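Local coordinates for Sso-CP2 metallo-carboxypetidase (Sulfolobus solfataricus, PDB 4MMO), which probably cleaves peptides as a zinc-dependent carboxypeptidase of the M20 family, with zinc held in its catalytic domain, at residues A43-E46 with H51-V54; V142-Y147 with M383-Y388; S216-M221 with K326-K331. All coordinates share one frame; numbering follows the deposited sequence.

Contacts 1 and 2 belong to the zinc-binding part of the chain, with centres about 15 Å apart, whereas contact 3 lies in the region of the M20 dimerisation family, its centre about 42 Å from that of contact 1 and about 29 Å from that of contact 2. Contact 1 pairs strands 43-46 and 53-58 at one margin of the mixed sheet. Contact 2 follows in sequence and joins helix 144-149 to the distant helix 383-389; the chain between these helices includes both helices of contact 3. Y147 links the first two by packing on V53. The chain thus leaves the catalytic domain for the dimerisation region and returns to it.

Contact 1: residues A43-E46 with H51-V54; sequences ANLE and HPVV
With CG anti to its carbonyl carbon (chi1 -80°), L45 carries its CD2 to 3.8 Å from CG2 of V54, the branch that is likewise anti to the carbonyl carbon. L45 and V54 are a non-hydrogen-bonded pair of the antiparallel hairpin, with side chains on the same face, where they meet at a slant. P52, just ahead of the second strand, adds a looser contact, its CB 4.4 Å from CD2 of L45. One residue on, E46 and V53 form the hydrogen-bonded pair, their side chains on the other face. E46 N reaches V53 O at 2.8 Å, and V53 N returns a bond of 2.9 Å to E46 O; both are almost straight. The same V53 O also receives a CA-H...O contact from L45, and CA of V54 makes another to N44 O at 3.4 Å. E46 runs out extended beyond CG, and its OE2 forms a salt bridge with K154. The chemistry thus differs from face to face: L45 lies under helix 24-39 with V54 beside it, while on the other face V53 packs on strand 128-134 and the E46 carboxylate has a lysine to balance its charge. Two reciprocal backbone bonds, continued by N44 with Y55, hold the edge strand, so its attachment does not depend on side-chain chemistry alone.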
ATOM      1  N   ALA A  43       1.331  19.340 -42.074  1.00 52.14           N
ATOM      2  CA  ALA A  43       1.423  19.007 -40.654  1.00 43.88           C
ATOM      3  C   ALA A  43       2.717  18.241 -40.397  1.00 53.44           C
ATOM      4  O   ALA A  43       3.170  17.476 -41.251  1.00 49.54           O
ATOM      5  CB  ALA A  43       0.227  18.182 -40.226  1.00 41.16           C
ATOM      6  N   ASN A  44       3.296  18.439 -39.214  1.00 39.67           N
ATOM      7  CA  ASN A  44       4.598  17.865 -38.888  1.00 44.02           C
ATOM      8  C   ASN A  44       4.593  17.053 -37.599  1.00 57.64           C
ATOM      9  O   ASN A  44       4.082  17.503 -36.574  1.00 50.68           O
ATOM     10  CB  ASN A  44       5.641  18.977 -38.770  1.00 54.62           C
ATOM     11  CG  ASN A  44       5.699  19.854 -40.004  1.00 83.43           C
ATOM     12  OD1 ASN A  44       6.291  19.478 -41.015  1.00 82.69           O
ATOM     13  ND2 ASN A  44       5.085  21.032 -39.928  1.00 86.65           N
ATOM     14  N   LEU A  45       5.156  15.849 -37.664  1.00 54.44           N
ATOM     15  CA  LEU A  45       5.514  15.108 -36.462  1.00 46.83           C
ATOM     16  C   LEU A  45       6.852  15.633 -35.985  1.00 53.21           C
ATOM     17  O   LEU A  45       7.867  15.478 -36.667  1.00 75.86           O
ATOM     18  CB  LEU A  45       5.633  13.610 -36.735  1.00 51.80           C
ATOM     19  CG  LEU A  45       4.363  12.765 -36.799  1.00 62.58           C
ATOM     20  CD1 LEU A  45       4.735  11.314 -37.030  1.00 75.23           C
ATOM     21  CD2 LEU A  45       3.545  12.899 -35.530  1.00 79.31           C
ATOM     22  N   GLU A  46       6.848  16.261 -34.816  1.00 54.46           N
ATOM     23  CA  GLU A  46       8.063  16.818 -34.242  1.00 63.48           C
ATOM     24  C   GLU A  46       8.499  15.984 -33.050  1.00 65.03           C
ATOM     25  O   GLU A  46       7.686  15.613 -32.201  1.00 49.53           O
ATOM     26  CB  GLU A  46       7.841  18.281 -33.867  1.00 64.46           C
ATOM     27  CG  GLU A  46       7.743  19.174 -35.097  1.00 61.15           C
ATOM     28  CD  GLU A  46       7.279  20.575 -34.784  1.00 86.19           C
ATOM     29  OE1 GLU A  46       6.680  20.781 -33.711  1.00 94.58           O
ATOM     30  OE2 GLU A  46       7.511  21.472 -35.619  1.00 99.23           O
ATOM     31  N   HIS A  51       7.152  10.935 -26.388  1.00 64.81           N
ATOM     32  CA  HIS A  51       6.150  10.834 -27.443  1.00 57.96           C
ATOM     33  C   HIS A  51       6.161  12.080 -28.330  1.00 46.93           C
ATOM     34  O   HIS A  51       6.462  13.178 -27.861  1.00 43.52           O
ATOM     35  CB  HIS A  51       4.771  10.606 -26.829  1.00 57.88           C
ATOM     36  CG  HIS A  51       4.706   9.402 -25.940  1.00 74.64           C
ATOM     37  ND1 HIS A  51       5.509   8.299 -26.129  1.00 73.21           N
ATOM     38  CD2 HIS A  51       3.941   9.133 -24.855  1.00 61.56           C
ATOM     39  CE1 HIS A  51       5.237   7.397 -25.201  1.00 69.88           C
ATOM     40  NE2 HIS A  51       4.292   7.877 -24.418  1.00 65.78           N
ATOM     41  N   PRO A  52       5.843  11.912 -29.622  1.00 44.97           N
ATOM     42  CA  PRO A  52       5.984  13.019 -30.570  1.00 54.22           C
ATOM     43  C   PRO A  52       4.835  14.019 -30.494  1.00 59.52           C
ATOM     44  O   PRO A  52       3.769  13.710 -29.962  1.00 46.11           O
ATOM     45  CB  PRO A  52       5.969  12.312 -31.923  1.00 52.38           C
ATOM     46  CG  PRO A  52       5.080  11.142 -31.703  1.00 41.52           C
ATOM     47  CD  PRO A  52       5.298  10.707 -30.270  1.00 37.29           C
ATOM     48  N   VAL A  53       5.073  15.206 -31.040  1.00 55.99           N
ATOM     49  CA  VAL A  53       4.082  16.272 -31.079  1.00 36.67           C
ATOM     50  C   VAL A  53       3.656  16.512 -32.523  1.00 40.19           C
ATOM     51  O   VAL A  53       4.496  16.579 -33.422  1.00 56.55           O
ATOM     52  CB  VAL A  53       4.668  17.577 -30.480  1.00 41.67           C
ATOM     53  CG1 VAL A  53       3.836  18.791 -30.855  1.00 51.99           C
ATOM     54  CG2 VAL A  53       4.773  17.461 -28.970  1.00 47.94           C
ATOM     55  N   VAL A  54       2.351  16.635 -32.744  1.00 39.23           N
ATOM     56  CA  VAL A  54       1.837  17.016 -34.055  1.00 39.50           C
ATOM     57  C   VAL A  54       1.635  18.523 -34.094  1.00 48.73           C
ATOM     58  O   VAL A  54       0.939  19.085 -33.248  1.00 40.98           O
ATOM     59  CB  VAL A  54       0.500  16.335 -34.375  1.00 42.70           C
ATOM     60  CG1 VAL A  54       0.078  16.656 -35.806  1.00 39.07           C
ATOM     61  CG2 VAL A  54       0.600  14.834 -34.174  1.00 46.05           C
TER

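Contact 2: residues V142-Y147 with M383-Y388; sequences VNLEDY and MGLFVY
L144, at the start of helix 144-149, meets L385 through its CG and one methyl group. The CG of L144 is anti to its backbone N (chi1 -180°), and its CD2 comes 4.0 Å from CD1 of L385, the two leucines passing at a slant. E145 follows and presents both backbone and side chain to the same residue: its N lies 3.9 Å from CD1 of L385, while its extended chain passes the leucine side chain at about a right angle. Along that chain CB, CG and CD all lie close to the CD2 methyl, and OE1 of E145 approaches it to 3.9 Å, so that the carboxylate adjoins an apolar group without a polar bond to it. Its OE2 has a long, weak ion pair with K389. L385 thus divides its branches, CD1 serving L144 and the helix backbone and CD2 set against the E145 side chain. Cut back to alanine, L385 would lose both methyls, which is likely to open a gap between the two helices and leave L144 and the E145 chain without their apolar neighbour. Around this buried join, strand 128-134 backs L144 through E134 and F386 through L132, the ring of F386 also meets that of Y69, strand 337-348 packs on M383, V387 and Y388, and strand 395-396 on M383 and V387.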
ATOM      1  N   VAL A 142       5.576  15.340 -19.456  1.00 64.90           N
ATOM      2  CA  VAL A 142       6.957  15.372 -18.976  1.00 65.83           C
ATOM      3  C   VAL A 142       7.908  16.054 -19.955  1.00 46.30           C
ATOM      4  O   VAL A 142       8.728  16.878 -19.551  1.00 51.25           O
ATOM      5  CB  VAL A 142       7.476  13.945 -18.682  1.00 92.79           C
ATOM      6  CG1 VAL A 142       8.935  13.974 -18.231  1.00108.20           C
ATOM      7  CG2 VAL A 142       6.617  13.283 -17.622  1.00 97.20           C
ATOM      8  N   ASN A 143       7.792  15.717 -21.235  1.00 35.75           N
ATOM      9  CA  ASN A 143       8.719  16.226 -22.241  1.00 51.56           C
ATOM     10  C   ASN A 143       8.192  17.399 -23.066  1.00 51.68           C
ATOM     11  O   ASN A 143       8.794  17.760 -24.074  1.00 50.74           O
ATOM     12  CB  ASN A 143       9.147  15.089 -23.170  1.00 68.41           C
ATOM     13  CG  ASN A 143       9.900  14.001 -22.435  1.00 71.67           C
ATOM     14  OD1 ASN A 143      10.980  14.240 -21.896  1.00 66.31           O
ATOM     15  ND2 ASN A 143       9.331  12.800 -22.401  1.00 60.57           N
ATOM     16  N   LEU A 144       7.085  18.007 -22.640  1.00 45.37           N
ATOM     17  CA  LEU A 144       6.467  19.068 -23.436  1.00 48.84           C
ATOM     18  C   LEU A 144       7.193  20.403 -23.300  1.00 41.87           C
ATOM     19  O   LEU A 144       7.292  21.161 -24.266  1.00 51.07           O
ATOM     20  CB  LEU A 144       4.992  19.254 -23.066  1.00 39.79           C
ATOM     21  CG  LEU A 144       4.270  20.346 -23.862  1.00 38.89           C
ATOM     22  CD1 LEU A 144       4.289  20.036 -25.351  1.00 37.82           C
ATOM     23  CD2 LEU A 144       2.840  20.529 -23.374  1.00 41.84           C
ATOM     24  N   GLU A 145       7.689  20.698 -22.102  1.00 35.57           N
ATOM     25  CA  GLU A 145       8.351  21.976 -21.860  1.00 50.52           C
ATOM     26  C   GLU A 145       9.615  22.111 -22.701  1.00 59.03           C
ATOM     27  O   GLU A 145       9.847  23.154 -23.307  1.00 48.44           O
ATOM     28  CB  GLU A 145       8.688  22.148 -20.380  1.00 46.42           C
ATOM     29  CG  GLU A 145       9.354  23.482 -20.064  1.00 58.54           C
ATOM     30  CD  GLU A 145       9.589  23.689 -18.584  1.00 77.33           C
ATOM     31  OE1 GLU A 145       9.183  22.817 -17.786  1.00 75.07           O
ATOM     32  OE2 GLU A 145      10.181  24.726 -18.219  1.00 92.03           O
ATOM     33  N   ASP A 146      10.423  21.053 -22.738  1.00 47.14           N
ATOM     34  CA  ASP A 146      11.666  21.067 -23.501  1.00 60.60           C
ATOM     35  C   ASP A 146      11.394  21.391 -24.962  1.00 55.12           C
ATOM     36  O   ASP A 146      12.150  22.123 -25.599  1.00 45.72           O
ATOM     37  CB  ASP A 146      12.384  19.717 -23.397  1.00 78.50           C
ATOM     38  CG  ASP A 146      12.960  19.464 -22.017  1.00 88.59           C
ATOM     39  OD1 ASP A 146      13.285  20.443 -21.314  1.00 86.69           O
ATOM     40  OD2 ASP A 146      13.094  18.282 -21.636  1.00108.86           O
ATOM     41  N   TYR A 147      10.306  20.848 -25.494  1.00 38.44           N
ATOM     42  CA  TYR A 147       9.928  21.138 -26.868  1.00 51.44           C
ATOM     43  C   TYR A 147       9.511  22.602 -27.040  1.00 51.30           C
ATOM     44  O   TYR A 147       9.872  23.249 -28.022  1.00 53.16           O
ATOM     45  CB  TYR A 147       8.793  20.224 -27.319  1.00 53.76           C
ATOM     46  CG  TYR A 147       8.111  20.732 -28.559  1.00 50.99           C
ATOM     47  CD1 TYR A 147       8.695  20.581 -29.807  1.00 63.34           C
ATOM     48  CD2 TYR A 147       6.889  21.379 -28.481  1.00 44.46           C
ATOM     49  CE1 TYR A 147       8.076  21.057 -30.944  1.00 67.32           C
ATOM     50  CE2 TYR A 147       6.265  21.855 -29.610  1.00 58.57           C
ATOM     51  CZ  TYR A 147       6.861  21.694 -30.840  1.00 56.23           C
ATOM     52  OH  TYR A 147       6.239  22.168 -31.969  1.00 68.22           O
ATOM     53  N   MET A 383      -1.238  24.309 -18.801  1.00 32.78           N
ATOM     54  CA  MET A 383      -1.540  25.699 -19.120  1.00 35.06           C
ATOM     55  C   MET A 383      -0.384  26.607 -18.715  1.00 31.01           C
ATOM     56  O   MET A 383      -0.085  27.591 -19.394  1.00 35.56           O
ATOM     57  CB  MET A 383      -2.811  26.121 -18.387  1.00 33.83           C
ATOM     58  CG  MET A 383      -3.415  27.434 -18.838  1.00 38.22           C
ATOM     59  SD  MET A 383      -5.095  27.599 -18.194  1.00 43.48           S
ATOM     60  CE  MET A 383      -5.499  29.271 -18.683  1.00 62.25           C
ATOM     61  N   GLY A 384       0.270  26.258 -17.611  1.00 33.19           N
ATOM     62  CA  GLY A 384       1.384  27.033 -17.089  1.00 31.95           C
ATOM     63  C   GLY A 384       2.501  27.259 -18.086  1.00 36.45           C
ATOM     64  O   GLY A 384       3.107  28.327 -18.106  1.00 43.91           O
ATOM     65  N   LEU A 385       2.777  26.262 -18.917  1.00 33.10           N
ATOM     66  CA  LEU A 385       3.836  26.384 -19.910  1.00 40.61           C
ATOM     67  C   LEU A 385       3.500  27.463 -20.930  1.00 45.43           C
ATOM     68  O   LEU A 385       4.355  28.258 -21.311  1.00 46.91           O
ATOM     69  CB  LEU A 385       4.058  25.051 -20.628  1.00 36.12           C
ATOM     70  CG  LEU A 385       4.428  23.872 -19.734  1.00 39.34           C
ATOM     71  CD1 LEU A 385       4.681  22.641 -20.589  1.00 45.46           C
ATOM     72  CD2 LEU A 385       5.644  24.195 -18.865  1.00 36.91           C
ATOM     73  N   PHE A 386       2.248  27.487 -21.368  1.00 36.63           N
ATOM     74  CA  PHE A 386       1.836  28.416 -22.407  1.00 33.45           C
ATOM     75  C   PHE A 386       1.784  29.842 -21.870  1.00 39.74           C
ATOM     76  O   PHE A 386       2.185  30.786 -22.548  1.00 31.87           O
ATOM     77  CB  PHE A 386       0.492  27.982 -22.992  1.00 26.55           C
ATOM     78  CG  PHE A 386       0.553  26.662 -23.705  1.00 29.28           C
ATOM     79  CD1 PHE A 386       1.021  26.588 -25.006  1.00 42.10           C
ATOM     80  CD2 PHE A 386       0.168  25.496 -23.070  1.00 42.69           C
ATOM     81  CE1 PHE A 386       1.094  25.377 -25.665  1.00 44.28           C
ATOM     82  CE2 PHE A 386       0.234  24.278 -23.726  1.00 34.68           C
ATOM     83  CZ  PHE A 386       0.699  24.218 -25.025  1.00 46.13           C
ATOM     84  N   VAL A 387       1.323  29.994 -20.637  1.00 36.53           N
ATOM     85  CA  VAL A 387       1.209  31.314 -20.029  1.00 38.50           C
ATOM     86  C   VAL A 387       2.571  31.869 -19.608  1.00 41.31           C
ATOM     87  O   VAL A 387       2.883  33.022 -19.883  1.00 35.46           O
ATOM     88  CB  VAL A 387       0.266  31.279 -18.812  1.00 40.52           C
ATOM     89  CG1 VAL A 387       0.226  32.634 -18.112  1.00 30.96           C
ATOM     90  CG2 VAL A 387      -1.128  30.872 -19.249  1.00 35.79           C
ATOM     91  N   TYR A 388       3.383  31.048 -18.950  1.00 47.75           N
ATOM     92  CA  TYR A 388       4.626  31.533 -18.352  1.00 40.22           C
ATOM     93  C   TYR A 388       5.833  31.418 -19.275  1.00 38.28           C
ATOM     94  O   TYR A 388       6.664  32.325 -19.321  1.00 54.07           O
ATOM     95  CB  TYR A 388       4.902  30.800 -17.038  1.00 27.94           C
ATOM     96  CG  TYR A 388       3.848  31.059 -15.986  1.00 31.69           C
ATOM     97  CD1 TYR A 388       3.429  32.353 -15.702  1.00 38.86           C
ATOM     98  CD2 TYR A 388       3.259  30.015 -15.293  1.00 31.30           C
ATOM     99  CE1 TYR A 388       2.463  32.599 -14.749  1.00 49.28           C
ATOM    100  CE2 TYR A 388       2.287  30.252 -14.335  1.00 43.57           C
ATOM    101  CZ  TYR A 388       1.893  31.543 -14.069  1.00 48.58           C
ATOM    102  OH  TYR A 388       0.928  31.783 -13.120  1.00 59.03           O
TER

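Contact 3: residues S216-M221 with K326-K331; sequences STLVDM and KKHLQK. With SO4 (sulfate ion), chain F.
A single histidine, H328, carries almost the whole of this contact, reaching from one helix to the end of another with one hydrogen bond and one apolar touch. The helices are 207-218 and 318-331 of the M20 dimerisation region, an alpha/beta unit in which helices pack beside an antiparallel sheet. CG of H328 is anti to its backbone N (chi1 175°), which carries the imidazole away from its own helix and toward T217. There NE2 donates to OG1 of T217 at 3.1 Å, and the hydroxyl oxygen sits at the ring edge, only 12° out of the ring plane. The threonine holds OG1 between its backbone N and carbonyl carbon (chi1 64°), and this oxygen is also hydrogen-bonded to the carbonyl of I214 one turn back. The hydroxyl can therefore accept from the imidazole while remaining tied to its own helix. CE1 of the same ring stands 3.7 Å from the carbonyl O of T217.

L218 supplies the apolar part: its CD2 lies 3.7 Å from CD2 of H328, approaching the ring obliquely. The leucine is buried against I227 and C282, whereas the polar bond lies in a more open part of the contact. On the helix of H328, L329 packs against I338 of strand 337-348 and F334. The end of helix 207-218 also faces the dimer partner: K213 of the second subunit donates to the carbonyl oxygens of S216 and V219, so the segment that receives H328 also takes part in the subunit interface. Away from T217, K326 binds a sulfate ion, probably from the crystallisation liquor, with NZ of K326 2.7 Å from sulfate O2.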
ATOM      1  N   SER A 216       3.047  11.758   8.452  1.00 32.26           N
ATOM      2  CA  SER A 216       2.172  12.330   9.471  1.00 38.16           C
ATOM      3  C   SER A 216       2.563  13.766   9.821  1.00 30.09           C
ATOM      4  O   SER A 216       1.720  14.545  10.260  1.00 44.79           O
ATOM      5  CB  SER A 216       2.170  11.469  10.734  1.00 43.11           C
ATOM      6  OG  SER A 216       1.516  10.233  10.504  1.00 45.09           O
ATOM      7  N   THR A 217       3.832  14.117   9.623  1.00 32.96           N
ATOM      8  CA  THR A 217       4.310  15.458   9.966  1.00 39.88           C
ATOM      9  C   THR A 217       3.930  16.480   8.899  1.00 40.61           C
ATOM     10  O   THR A 217       3.983  17.684   9.140  1.00 41.59           O
ATOM     11  CB  THR A 217       5.850  15.501  10.144  1.00 39.72           C
ATOM     12  OG1 THR A 217       6.495  15.182   8.902  1.00 33.30           O
ATOM     13  CG2 THR A 217       6.308  14.521  11.229  1.00 32.37           C
ATOM     14  N   LEU A 218       3.552  15.993   7.723  1.00 34.76           N
ATOM     15  CA  LEU A 218       3.280  16.863   6.583  1.00 40.84           C
ATOM     16  C   LEU A 218       1.999  17.686   6.739  1.00 35.46           C
ATOM     17  O   LEU A 218       1.930  18.821   6.267  1.00 45.70           O
ATOM     18  CB  LEU A 218       3.212  16.031   5.297  1.00 28.72           C
ATOM     19  CG  LEU A 218       4.513  15.332   4.887  1.00 31.65           C
ATOM     20  CD1 LEU A 218       4.280  14.437   3.684  1.00 40.54           C
ATOM     21  CD2 LEU A 218       5.618  16.344   4.592  1.00 34.80           C
ATOM     22  N   VAL A 219       0.992  17.120   7.401  1.00 34.64           N
ATOM     23  CA  VAL A 219      -0.314  17.770   7.531  1.00 30.26           C
ATOM     24  C   VAL A 219      -0.879  17.610   8.938  1.00 40.70           C
ATOM     25  O   VAL A 219      -0.522  16.669   9.645  1.00 39.79           O
ATOM     26  CB  VAL A 219      -1.327  17.163   6.543  1.00 31.91           C
ATOM     27  CG1 VAL A 219      -0.872  17.382   5.110  1.00 34.83           C
ATOM     28  CG2 VAL A 219      -1.521  15.670   6.819  1.00 33.92           C
ATOM     29  N   ASP A 220      -1.765  18.520   9.341  1.00 35.58           N
ATOM     30  CA  ASP A 220      -2.509  18.332  10.585  1.00 37.72           C
ATOM     31  C   ASP A 220      -3.739  17.471  10.297  1.00 40.47           C
ATOM     32  O   ASP A 220      -3.891  16.970   9.183  1.00 49.03           O
ATOM     33  CB  ASP A 220      -2.881  19.667  11.249  1.00 38.11           C
ATOM     34  CG  ASP A 220      -3.782  20.541  10.388  1.00 49.42           C
ATOM     35  OD1 ASP A 220      -4.338  20.059   9.377  1.00 51.78           O
ATOM     36  OD2 ASP A 220      -3.944  21.728  10.745  1.00 51.58           O
ATOM     37  N   MET A 221      -4.617  17.298  11.279  1.00 46.18           N
ATOM     38  CA  MET A 221      -5.730  16.363  11.116  1.00 44.26           C
ATOM     39  C   MET A 221      -6.787  16.905  10.158  1.00 45.46           C
ATOM     40  O   MET A 221      -7.580  16.145   9.599  1.00 43.72           O
ATOM     41  CB  MET A 221      -6.357  16.008  12.466  1.00 49.85           C
ATOM     42  CG  MET A 221      -7.248  17.081  13.073  1.00 59.04           C
ATOM     43  SD  MET A 221      -8.043  16.520  14.598  1.00 79.99           S
ATOM     44  CE  MET A 221      -9.085  15.194  13.991  1.00 76.66           C
ATOM     45  N   LYS A 326      11.808  19.299   0.996  1.00 40.75           N
ATOM     46  CA  LYS A 326      13.074  18.648   1.298  1.00 48.83           C
ATOM     47  C   LYS A 326      13.681  19.182   2.591  1.00 45.90           C
ATOM     48  O   LYS A 326      14.157  18.407   3.412  1.00 42.63           O
ATOM     49  CB  LYS A 326      14.042  18.777   0.123  1.00 41.57           C
ATOM     50  CG  LYS A 326      13.740  17.778  -0.987  1.00 48.28           C
ATOM     51  CD  LYS A 326      14.291  18.217  -2.330  1.00 66.88           C
ATOM     52  CE  LYS A 326      15.781  17.975  -2.436  1.00 73.54           C
ATOM     53  NZ  LYS A 326      16.320  18.437  -3.746  1.00 67.77           N
ATOM     54  N   LYS A 327      13.643  20.496   2.788  1.00 46.00           N
ATOM     55  CA  LYS A 327      14.113  21.071   4.044  1.00 31.05           C
ATOM     56  C   LYS A 327      13.332  20.475   5.212  1.00 49.26           C
ATOM     57  O   LYS A 327      13.902  20.143   6.250  1.00 49.18           O
ATOM     58  CB  LYS A 327      13.977  22.594   4.036  1.00 50.28           C
ATOM     59  CG  LYS A 327      15.156  23.313   3.396  1.00 67.07           C
ATOM     60  CD  LYS A 327      14.918  24.814   3.312  1.00 85.86           C
ATOM     61  CE  LYS A 327      16.140  25.549   2.780  1.00 99.94           C
ATOM     62  NZ  LYS A 327      16.365  25.310   1.326  1.00101.66           N
ATOM     63  N   HIS A 328      12.028  20.321   5.024  1.00 43.02           N
ATOM     64  CA  HIS A 328      11.165  19.753   6.049  1.00 47.80           C
ATOM     65  C   HIS A 328      11.535  18.302   6.367  1.00 52.33           C
ATOM     66  O   HIS A 328      11.620  17.916   7.532  1.00 53.51           O
ATOM     67  CB  HIS A 328       9.707  19.828   5.599  1.00 40.07           C
ATOM     68  CG  HIS A 328       8.752  19.163   6.539  1.00 40.97           C
ATOM     69  ND1 HIS A 328       8.122  19.841   7.560  1.00 53.68           N
ATOM     70  CD2 HIS A 328       8.320  17.882   6.612  1.00 39.00           C
ATOM     71  CE1 HIS A 328       7.343  19.005   8.222  1.00 47.77           C
ATOM     72  NE2 HIS A 328       7.444  17.811   7.668  1.00 45.75           N
ATOM     73  N   LEU A 329      11.748  17.501   5.330  1.00 43.47           N
ATOM     74  CA  LEU A 329      12.101  16.098   5.515  1.00 51.65           C
ATOM     75  C   LEU A 329      13.437  15.926   6.245  1.00 51.68           C
ATOM     76  O   LEU A 329      13.619  14.960   6.984  1.00 57.16           O
ATOM     77  CB  LEU A 329      12.130  15.373   4.169  1.00 42.96           C
ATOM     78  CG  LEU A 329      10.767  15.202   3.488  1.00 38.64           C
ATOM     79  CD1 LEU A 329      10.939  14.601   2.102  1.00 40.52           C
ATOM     80  CD2 LEU A 329       9.827  14.335   4.322  1.00 45.86           C
ATOM     81  N   GLN A 330      14.365  16.858   6.038  1.00 53.16           N
ATOM     82  CA  GLN A 330      15.626  16.862   6.777  1.00 49.92           C
ATOM     83  C   GLN A 330      15.351  16.934   8.275  1.00 59.97           C
ATOM     84  O   GLN A 330      15.829  16.104   9.047  1.00 69.37           O
ATOM     85  CB  GLN A 330      16.496  18.053   6.370  1.00 64.58           C
ATOM     86  CG  GLN A 330      17.014  18.018   4.943  1.00 88.30           C
ATOM     87  CD  GLN A 330      17.555  19.370   4.492  1.00105.65           C
ATOM     88  OE1 GLN A 330      17.966  20.191   5.312  1.00104.52           O
ATOM     89  NE2 GLN A 330      17.548  19.606   3.183  1.00 98.70           N
ATOM     90  N   LYS A 331      14.572  17.937   8.672  1.00 59.56           N
ATOM     91  CA  LYS A 331      14.231  18.150  10.076  1.00 61.48           C
ATOM     92  C   LYS A 331      13.494  16.955  10.676  1.00 61.53           C
ATOM     93  O   LYS A 331      13.666  16.636  11.851  1.00 71.68           O
ATOM     94  CB  LYS A 331      13.367  19.403  10.220  1.00 56.96           C
ATOM     95  CG  LYS A 331      14.106  20.696   9.933  1.00 63.27           C
ATOM     96  CD  LYS A 331      13.152  21.884   9.909  1.00 75.94           C
ATOM     97  CE  LYS A 331      13.885  23.187   9.642  1.00 76.21           C
ATOM     98  NZ  LYS A 331      14.718  23.117   8.407  1.00 86.51           N
TER
HETATM   99  S   SO4 F 504      18.936  17.065  -1.684  1.00 81.93           S
HETATM  100  O1  SO4 F 504      18.140  15.911  -1.271  1.00 91.32           O
HETATM  101  O2  SO4 F 504      18.664  17.354  -3.090  1.00 77.95           O
HETATM  102  O3  SO4 F 504      18.583  18.218  -0.854  1.00 58.33           O
HETATM  103  O4  SO4 F 504      20.358  16.768  -1.527  1.00 89.07           O